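PDB 3SN0: putative L-alanine-DL-glutamate epimerase from Burkholderia xenovorans, which probably acts as a racemase or epimerase of the mandelate racemase/muconate lactonizing enzyme family, and binds magnesium and small dicarboxylates such as fumarate. Local coordinates for residues P179-P184 with D219-A224. Residues are numbered along the deposited sequence; the frame is centred on the assembly and turned at random.
With MG (magnesium ion), chain B; FUM (fumaric acid), chain C.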
ATOM      1  N   PRO A 179      19.219 -23.844 -18.398  1.00 13.68           N
ATOM      2  CA  PRO A 179      18.474 -23.154 -19.467  1.00 13.50           C
ATOM      3  C   PRO A 179      18.508 -21.623 -19.315  1.00 13.74           C
ATOM      4  O   PRO A 179      18.406 -20.898 -20.308  1.00 13.99           O
ATOM      5  CB  PRO A 179      17.055 -23.681 -19.305  1.00 13.88           C
ATOM      6  CG  PRO A 179      16.967 -24.085 -17.865  1.00 14.34           C
ATOM      7  CD  PRO A 179      18.327 -24.606 -17.510  1.00 13.47           C
ATOM      8  N   GLY A 180      18.674 -21.131 -18.084  1.00 13.31           N
ATOM      9  CA  GLY A 180      18.780 -19.679 -17.848  1.00 13.51           C
ATOM     10  C   GLY A 180      19.990 -19.056 -18.503  1.00 13.73           C
ATOM     11  O   GLY A 180      20.012 -17.847 -18.776  1.00 14.19           O
ATOM     12  N   PHE A 181      20.989 -19.887 -18.759  1.00 13.59           N
ATOM     13  CA  PHE A 181      22.204 -19.496 -19.470  1.00 14.00           C
ATOM     14  C   PHE A 181      22.305 -20.166 -20.836  1.00 15.02           C
ATOM     15  O   PHE A 181      23.405 -20.286 -21.410  1.00 14.46           O
ATOM     16  CB  PHE A 181      23.431 -19.822 -18.604  1.00 14.30           C
ATOM     17  CG  PHE A 181      23.473 -19.101 -17.265  1.00 15.08           C
ATOM     18  CD1 PHE A 181      23.024 -17.781 -17.117  1.00 14.27           C
ATOM     19  CD2 PHE A 181      24.012 -19.744 -16.131  1.00 14.50           C
ATOM     20  CE1 PHE A 181      23.096 -17.140 -15.881  1.00 14.18           C
ATOM     21  CE2 PHE A 181      24.072 -19.118 -14.912  1.00 14.36           C
ATOM     22  CZ  PHE A 181      23.616 -17.797 -14.776  1.00 13.17           C
ATOM     23  N   ALA A 182      21.150 -20.571 -21.367  1.00 15.51           N
ATOM     24  CA  ALA A 182      21.022 -21.096 -22.723  1.00 16.20           C
ATOM     25  C   ALA A 182      21.625 -22.489 -22.984  1.00 16.51           C
ATOM     26  O   ALA A 182      21.826 -22.852 -24.152  1.00 17.02           O
ATOM     27  CB  ALA A 182      21.568 -20.084 -23.732  1.00 16.62           C
ATOM     28  N   VAL A 183      21.892 -23.279 -21.943  1.00 15.92           N
ATOM     29  CA  VAL A 183      22.222 -24.694 -22.131  1.00 16.97           C
ATOM     30  C   VAL A 183      21.329 -25.595 -21.273  1.00 16.71           C
ATOM     31  O   VAL A 183      21.575 -25.760 -20.085  1.00 16.38           O
ATOM     32  CB  VAL A 183      23.695 -25.014 -21.821  1.00 17.19           C
ATOM     33  CG1 VAL A 183      24.003 -26.474 -22.189  1.00 19.37           C
ATOM     34  CG2 VAL A 183      24.617 -24.040 -22.564  1.00 16.58           C
ATOM     35  N   PRO A 184      20.302 -26.185 -21.879  1.00 17.02           N
ATOM     36  CA  PRO A 184      19.926 -26.053 -23.286  1.00 17.18           C
ATOM     37  C   PRO A 184      19.200 -24.741 -23.585  1.00 16.97           C
ATOM     38  O   PRO A 184      18.796 -24.022 -22.654  1.00 15.46           O
ATOM     39  CB  PRO A 184      18.964 -27.207 -23.471  1.00 17.45           C
ATOM     40  CG  PRO A 184      18.261 -27.288 -22.177  1.00 18.04           C
ATOM     41  CD  PRO A 184      19.311 -26.996 -21.139  1.00 17.16           C
ATOM     42  N   ASP A 219      21.802 -24.044  -5.487  1.00 12.81           N
ATOM     43  CA  ASP A 219      21.749 -22.852  -6.315  1.00 12.74           C
ATOM     44  C   ASP A 219      20.985 -23.168  -7.600  1.00 13.07           C
ATOM     45  O   ASP A 219      21.402 -24.007  -8.387  1.00 14.08           O
ATOM     46  CB  ASP A 219      23.161 -22.355  -6.626  1.00 13.41           C
ATOM     47  CG  ASP A 219      23.199 -20.908  -7.063  1.00 14.73           C
ATOM     48  OD1 ASP A 219      22.183 -20.413  -7.597  1.00 13.88           O
ATOM     49  OD2 ASP A 219      24.274 -20.272  -6.888  1.00 15.77           O
ATOM     50  N   LEU A 220      19.895 -22.449  -7.812  1.00 12.29           N
ATOM     51  CA  LEU A 220      19.060 -22.600  -8.996  1.00 12.06           C
ATOM     52  C   LEU A 220      19.325 -21.497 -10.035  1.00 12.34           C
ATOM     53  O   LEU A 220      18.749 -21.523 -11.120  1.00 12.14           O
ATOM     54  CB  LEU A 220      17.591 -22.603  -8.580  1.00 11.83           C
ATOM     55  CG  LEU A 220      17.164 -23.665  -7.553  1.00 12.61           C
ATOM     56  CD1 LEU A 220      15.698 -23.468  -7.171  1.00 10.40           C
ATOM     57  CD2 LEU A 220      17.412 -25.072  -8.068  1.00 12.99           C
ATOM     58  N   ASN A 221      20.226 -20.571  -9.710  1.00 12.67           N
ATOM     59  CA  ASN A 221      20.559 -19.446 -10.577  1.00 12.93           C
ATOM     60  C   ASN A 221      19.293 -18.804 -11.205  1.00 12.65           C
ATOM     61  O   ASN A 221      18.318 -18.533 -10.488  1.00 13.16           O
ATOM     62  CB  ASN A 221      21.618 -19.868 -11.613  1.00 12.61           C
ATOM     63  CG  ASN A 221      22.859 -20.441 -10.974  1.00 14.45           C
ATOM     64  OD1 ASN A 221      22.976 -21.656 -10.799  1.00 15.80           O
ATOM     65  ND2 ASN A 221      23.795 -19.571 -10.600  1.00 16.57           N
ATOM     66  N   PHE A 222      19.303 -18.567 -12.516  1.00 12.91           N
ATOM     67  CA  PHE A 222      18.186 -17.970 -13.228  1.00 13.22           C
ATOM     68  C   PHE A 222      17.429 -19.071 -14.001  1.00 13.34           C
ATOM     69  O   PHE A 222      16.845 -18.808 -15.039  1.00 13.30           O
ATOM     70  CB  PHE A 222      18.689 -16.934 -14.257  1.00 13.01           C
ATOM     71  CG  PHE A 222      19.288 -15.675 -13.690  1.00 14.22           C
ATOM     72  CD1 PHE A 222      18.496 -14.535 -13.499  1.00 15.31           C
ATOM     73  CD2 PHE A 222      20.657 -15.588 -13.448  1.00 14.85           C
ATOM     74  CE1 PHE A 222      19.042 -13.353 -13.028  1.00 16.20           C
ATOM     75  CE2 PHE A 222      21.229 -14.397 -12.993  1.00 15.49           C
ATOM     76  CZ  PHE A 222      20.425 -13.269 -12.795  1.00 14.79           C
ATOM     77  N   ASN A 223      17.482 -20.322 -13.543  1.00 12.98           N
ATOM     78  CA  ASN A 223      17.008 -21.452 -14.373  1.00 13.43           C
ATOM     79  C   ASN A 223      15.513 -21.773 -14.372  1.00 13.79           C
ATOM     80  O   ASN A 223      15.099 -22.815 -14.899  1.00 13.64           O
ATOM     81  CB  ASN A 223      17.825 -22.707 -14.006  1.00 13.51           C
ATOM     82  CG  ASN A 223      19.256 -22.597 -14.461  1.00 14.14           C
ATOM     83  OD1 ASN A 223      19.525 -22.134 -15.573  1.00 14.56           O
ATOM     84  ND2 ASN A 223      20.190 -22.999 -13.604  1.00 13.68           N
ATOM     85  N   ALA A 224      14.709 -20.891 -13.793  1.00 13.18           N
ATOM     86  CA  ALA A 224      13.259 -21.041 -13.790  1.00 13.29           C
ATOM     87  C   ALA A 224      12.554 -19.698 -13.745  1.00 13.47           C
ATOM     88  O   ALA A 224      13.189 -18.642 -13.579  1.00 13.27           O
ATOM     89  CB  ALA A 224      12.820 -21.895 -12.601  1.00 12.71           C
TER
HETATM   90 MG    MG B 408      24.645 -18.117  -6.991  1.00 16.03          MG
HETATM   91  OXT FUM C 500      25.555 -22.472 -14.273  1.00 21.38           O
HETATM   92  C   FUM C 500      26.489 -21.629 -14.215  1.00 22.56           C
HETATM   93  O   FUM C 500      27.052 -21.226 -15.263  1.00 20.50           O
HETATM   94  C4  FUM C 500      26.993 -21.113 -12.920  1.00 23.42           C
HETATM   95  C5  FUM C 500      26.463 -21.481 -11.750  1.00 25.69           C
HETATM   96  C6  FUM C 500      26.982 -20.934 -10.470  1.00 25.87           C
HETATM   97  O7  FUM C 500      28.009 -20.201 -10.495  1.00 26.01           O
HETATM   98  O8  FUM C 500      26.377 -21.215  -9.393  1.00 27.32           O
HETATM   99  O   HOH W   1      22.869 -17.915  -7.870  1.00 15.01           O
HETATM  100  O   HOH W   2      25.763 -18.486  -8.608  1.00 18.07           O
HETATM  101  O   HOH W   3      26.500 -18.391  -5.860  1.00 26.90           O
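With chi1 at -69°, Asn223 holds CG beside its own backbone N and swings its amide across the ring of Pro179, the two side chains meeting at about a right angle. Phe181 makes the same choice at its first torsion (-61°), and its ring reaches the turn that carries Asn221 and Phe222. One hydrogen bond joins the segments: Gly180 N donates to Asn223 OD1 over 2.8 Å, in the carbonyl plane and somewhat bent (146° at the hydrogen). Pro179 N, 3.3 Å from Asn223 OD1, has no hydrogen to share, while Pro179 CD packs 3.4 Å from that same oxygen. Alongside, Gly180 CA makes a CH...O contact with Phe222 O. The Phe181 ring adds an apolar contact, CE1 to Phe222 CD2 at 3.8 Å, and a looser one, CE2 to Asn221 CB.

Residues 220-223 form a type II' beta turn just beyond strand 215-219, in the barrel domain of the enolase superfamily, where the ligands of the essential metal sit at the C-terminal ends of the barrel strands. Asp219 does so here: OD2 binds magnesium at 2.2 Å, with Glu245 and Glu269 as further protein ligands, while OD1 accepts from Asn221 N in an Asx turn and also from a metal-bound water. Asn221, its OD1 held by Asn165, sends a weak 3.3 Å hydrogen bond from ND2 to O8 of fumarate. At the other carboxylate, OXT lies at the Phe181 ring edge, in plane, with OXT 3.6 Å from Phe181 CD2. Arg77 of a second subunit packs on Phe222 and donates to Gly180 O.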